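Local coordinates for transcription regulator PadR N-terminal domain-containing protein (PDB 3L9F), which probably acts as a dimeric, DNA-binding transcriptional regulator of the PadR family and can bind a magnesium ion, at residues A[126-129]-A[130-133]; A[194-197]-A[198-202]. All coordinates share one frame; numbering follows the deposited sequence.

Interaction 1 (A[126-129]-A[130-133]); sequences FKSD and FLMR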
# COMPACT_ATOMS: atom_id res chain seq x y z
N PHE A 126 -1.31 -0.29 -2.65
CA PHE A 126 -1.91 0.36 -1.50
C PHE A 126 -3.11 -0.43 -1.07
O PHE A 126 -4.04 -0.64 -1.85
CB PHE A 126 -2.32 1.79 -1.85
CG PHE A 126 -3.04 2.52 -0.74
CD1 PHE A 126 -2.36 2.93 0.38
CD2 PHE A 126 -4.40 2.79 -0.83
CE1 PHE A 126 -3.01 3.61 1.40
CE2 PHE A 126 -5.05 3.46 0.18
CZ PHE A 126 -4.35 3.87 1.30
N LYS A 127 -3.08 -0.89 0.18
CA LYS A 127 -4.18 -1.66 0.72
C LYS A 127 -4.46 -1.12 2.11
O LYS A 127 -3.63 -1.26 3.02
CB LYS A 127 -3.83 -3.15 0.76
CG LYS A 127 -3.31 -3.65 -0.58
CD LYS A 127 -3.44 -5.16 -0.77
CE LYS A 127 -2.37 -5.92 -0.03
NZ LYS A 127 -2.40 -7.36 -0.42
N SER A 128 -5.59 -0.46 2.26
CA SER A 128 -5.92 0.18 3.52
C SER A 128 -7.03 -0.58 4.23
O SER A 128 -8.17 -0.58 3.78
CB SER A 128 -6.35 1.64 3.31
OG SER A 128 -6.81 2.20 4.53
N ASP A 129 -6.68 -1.20 5.36
CA ASP A 129 -7.68 -1.90 6.15
C ASP A 129 -8.66 -0.90 6.74
O ASP A 129 -9.86 -1.17 6.81
CB ASP A 129 -7.00 -2.70 7.27
CG ASP A 129 -7.93 -3.71 7.90
OD1 ASP A 129 -8.97 -4.04 7.30
OD2 ASP A 129 -7.61 -4.19 9.01
N PHE A 130 -8.15 0.25 7.18
CA PHE A 130 -9.00 1.30 7.73
C PHE A 130 -10.12 1.65 6.75
O PHE A 130 -11.30 1.63 7.10
CB PHE A 130 -8.20 2.55 8.08
CG PHE A 130 -9.06 3.75 8.38
CD1 PHE A 130 -9.78 3.83 9.57
CD2 PHE A 130 -9.14 4.80 7.48
CE1 PHE A 130 -10.56 4.92 9.84
CE2 PHE A 130 -9.93 5.89 7.74
CZ PHE A 130 -10.64 5.95 8.93
N LEU A 131 -9.75 1.99 5.52
CA LEU A 131 -10.76 2.37 4.53
C LEU A 131 -11.73 1.22 4.28
O LEU A 131 -12.94 1.43 4.15
CB LEU A 131 -10.10 2.82 3.23
CG LEU A 131 -9.28 4.11 3.35
CD1 LEU A 131 -8.70 4.45 1.99
CD2 LEU A 131 -10.16 5.24 3.85
N MET A 132 -11.20 -0.01 4.23
CA MET A 132 -12.04 -1.18 4.01
C MET A 132 -13.14 -1.25 5.07
O MET A 132 -14.30 -1.49 4.74
CB MET A 132 -11.19 -2.45 4.01
CG MET A 132 -11.92 -3.73 3.65
SD MET A 132 -12.72 -4.52 5.06
CE MET A 132 -13.08 -6.14 4.36
N ARG A 133 -12.78 -1.01 6.33
CA ARG A 133 -13.74 -1.12 7.43
C ARG A 133 -14.86 -0.12 7.23
O ARG A 133 -16.04 -0.43 7.43
CB ARG A 133 -13.07 -0.86 8.78
CG ARG A 133 -11.86 -1.72 9.08
CD ARG A 133 -12.13 -3.20 8.82
NE ARG A 133 -10.98 -4.01 9.21
CZ ARG A 133 -10.82 -4.52 10.43
NH1 ARG A 133 -9.74 -5.23 10.71
NH2 ARG A 133 -11.74 -4.32 11.37
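Asp-129 and Arg-133 meet one turn apart where a short strand runs into helix 129-135, and Ser-128 is the N-cap of that helix. Ser-128 OG accepts from Leu-131 N at 3.1 Å in a nearly straight capping bond (171°). The first helical backbone hydrogen bonds follow, Met-132 N to Ser-128 O and Arg-133 N to Asp-129 O.

Arg-133 CB lies 3.8 Å from Asp-129 O. The chain bends at chi2 (-49°), and CG comes to 3.1 Å from Asp-129 O. CD lies beside both that oxygen and Asp-129 OD1, 3.6 Å from each. NE donates to Asp-129 OD1 at 2.8 Å, above the carboxylate plane but within the guanidinium plane. NH1 reaches Asp-129 OD2 at 2.9 Å on its syn side, in a more bent bond. This side-on grip is a salt bridge, with the two planes 59° apart.

Tyr-116 of the second subunit adds a hydroxyl bond to Asp-129 OD1 and a cation-pi contact to Arg-133. Asn-122 N of that subunit bonds Asp-129 OD2, and its Ser-119 O accepts from Arg-133 NH2, holding the buried charges across the dimer interface. Leu-131 CD1 touches the ring edge of Phe-126 at CE2, 4.2 Å away.

Interaction 2 (A[194-197]-A[198-202]); sequences TKKV and LEEEL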
# COMPACT_ATOMS: atom_id res chain seq x y z
N THR A 194 -4.97 13.40 4.38
CA THR A 194 -5.93 12.39 4.80
C THR A 194 -6.28 12.58 6.28
O THR A 194 -7.44 12.44 6.68
CB THR A 194 -5.40 10.98 4.52
OG1 THR A 194 -4.12 10.83 5.16
CG2 THR A 194 -5.21 10.76 3.00
N LYS A 195 -5.29 12.92 7.10
CA LYS A 195 -5.57 13.22 8.51
C LYS A 195 -6.59 14.35 8.60
O LYS A 195 -7.53 14.29 9.40
CB LYS A 195 -4.29 13.63 9.24
CG LYS A 195 -4.52 13.98 10.71
CD LYS A 195 -3.21 14.18 11.45
CE LYS A 195 -2.54 15.51 11.11
NZ LYS A 195 -3.10 16.65 11.89
N LYS A 196 -6.40 15.37 7.77
CA LYS A 196 -7.32 16.50 7.72
C LYS A 196 -8.76 16.10 7.37
O LYS A 196 -9.71 16.60 7.98
CB LYS A 196 -6.81 17.54 6.73
CG LYS A 196 -7.64 18.80 6.67
CD LYS A 196 -6.76 20.03 6.43
CE LYS A 196 -7.58 21.30 6.56
NZ LYS A 196 -8.43 21.32 7.80
N VAL A 197 -8.91 15.21 6.40
CA VAL A 197 -10.23 14.72 6.03
C VAL A 197 -10.93 14.10 7.23
O VAL A 197 -12.11 14.35 7.49
CB VAL A 197 -10.16 13.69 4.88
CG1 VAL A 197 -11.46 12.92 4.79
CG2 VAL A 197 -9.83 14.39 3.57
N LEU A 198 -10.19 13.30 7.99
CA LEU A 198 -10.76 12.64 9.15
C LEU A 198 -11.09 13.65 10.25
O LEU A 198 -12.13 13.56 10.90
CB LEU A 198 -9.81 11.56 9.66
CG LEU A 198 -9.57 10.43 8.65
CD1 LEU A 198 -8.64 9.40 9.25
CD2 LEU A 198 -10.89 9.80 8.22
N GLU A 199 -10.19 14.61 10.47
CA GLU A 199 -10.44 15.66 11.44
C GLU A 199 -11.71 16.44 11.08
O GLU A 199 -12.55 16.70 11.95
CB GLU A 199 -9.24 16.60 11.55
CG GLU A 199 -8.05 15.92 12.20
CD GLU A 199 -6.82 16.81 12.25
OE1 GLU A 199 -6.74 17.77 11.45
OE2 GLU A 199 -5.93 16.52 13.08
N GLU A 200 -11.84 16.78 9.80
CA GLU A 200 -13.01 17.50 9.33
C GLU A 200 -14.28 16.67 9.53
O GLU A 200 -15.35 17.21 9.83
CB GLU A 200 -12.85 17.92 7.87
CG GLU A 200 -11.81 19.00 7.65
CD GLU A 200 -11.46 19.20 6.18
OE1 GLU A 200 -11.77 18.30 5.37
OE2 GLU A 200 -10.88 20.25 5.85
N GLU A 201 -14.16 15.35 9.38
CA GLU A 201 -15.29 14.47 9.63
C GLU A 201 -15.71 14.51 11.10
O GLU A 201 -16.89 14.61 11.41
CB GLU A 201 -14.97 13.03 9.22
CG GLU A 201 -16.08 12.04 9.56
CD GLU A 201 -17.39 12.38 8.87
OE1 GLU A 201 -17.35 12.97 7.76
OE2 GLU A 201 -18.46 12.07 9.45
N LEU A 202 -14.73 14.41 11.99
CA LEU A 202 -15.01 14.43 13.42
C LEU A 202 -15.62 15.77 13.86
O LEU A 202 -16.41 15.83 14.80
CB LEU A 202 -13.74 14.14 14.22
CG LEU A 202 -13.21 12.71 14.19
CD1 LEU A 202 -12.03 12.57 15.13
CD2 LEU A 202 -14.31 11.72 14.56
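Residues 194-202 form the last turns of helix 178-202, and four successive i to i+4 backbone bonds join the two segments, from Leu-198 N to Thr-194 O through to Glu-201 N to Val-197 O. Two lysine-glutamate pairs with the same spacing lie on its surface.

Lys-195 meets Glu-199. The lysine leaves the backbone with CG opposite N (chi1 179°), then folds at chi3 and chi4. This brings NZ to Glu-199 OE2 at 3.1 Å. The ammonium nitrogen comes from above the carboxylate plane, 39° out of it. Glu-199 is extended beyond CG, and its CG rests on Lys-195 O at 3.3 Å. The lysine CG is also near OE2, at 3.7 Å, so the aliphatic part and NZ both face one oxygen. Lys-195 also packs on Glu-157 and Ile-160 of helix 142-172.

Lys-196 repeats the pairing with Glu-200 one residue further on. Its chain bends at chi2 and chi4. NZ reaches Glu-200 OE2 at 3.3 Å, a weak hydrogen bond within a salt bridge. CE lies almost as near to that oxygen, at 3.5 Å. Both residues are exposed.

The remaining side chains turn to the neighbouring helix and the second subunit. Leu-198 sets its CG 3.5 Å from Thr-194 O, and its side chain packs on Glu-152 of helix 142-172 and on Tyr-186 of the second subunit. Val-197 packs on Ala-189 of that subunit. Thr-194 OG1 bonds back to Gln-190 O and Tyr-191 O.

Leu-198 and Val-197 thus give the helix its apolar packing. The ion pairs bridge adjacent turns at more open positions, and solvent probably weakens the exposed Lys-196 pair more than the Lys-195 pair.

Following the chain from the N terminus, the PadR-like region comes first. Interaction 1 follows, at the passage from strand 125-127 into helix 129-135. The chain then runs through helix 142-172 and returns along helix 178-202, where interaction 2 lies near the C-terminal end. Interaction 1 spans the end of a strand and the first turn of a helix, and interaction 2 about two helical turns. Neither closes a long loop. They stand in series and neither nest nor cross. Phe-130 CZ packs on Leu-198 CD2 at 3.9 Å, and both residues touch Glu-152, which brings helices 129-135, 142-172 and the end of 178-202 together. Both interactions reach the second subunit.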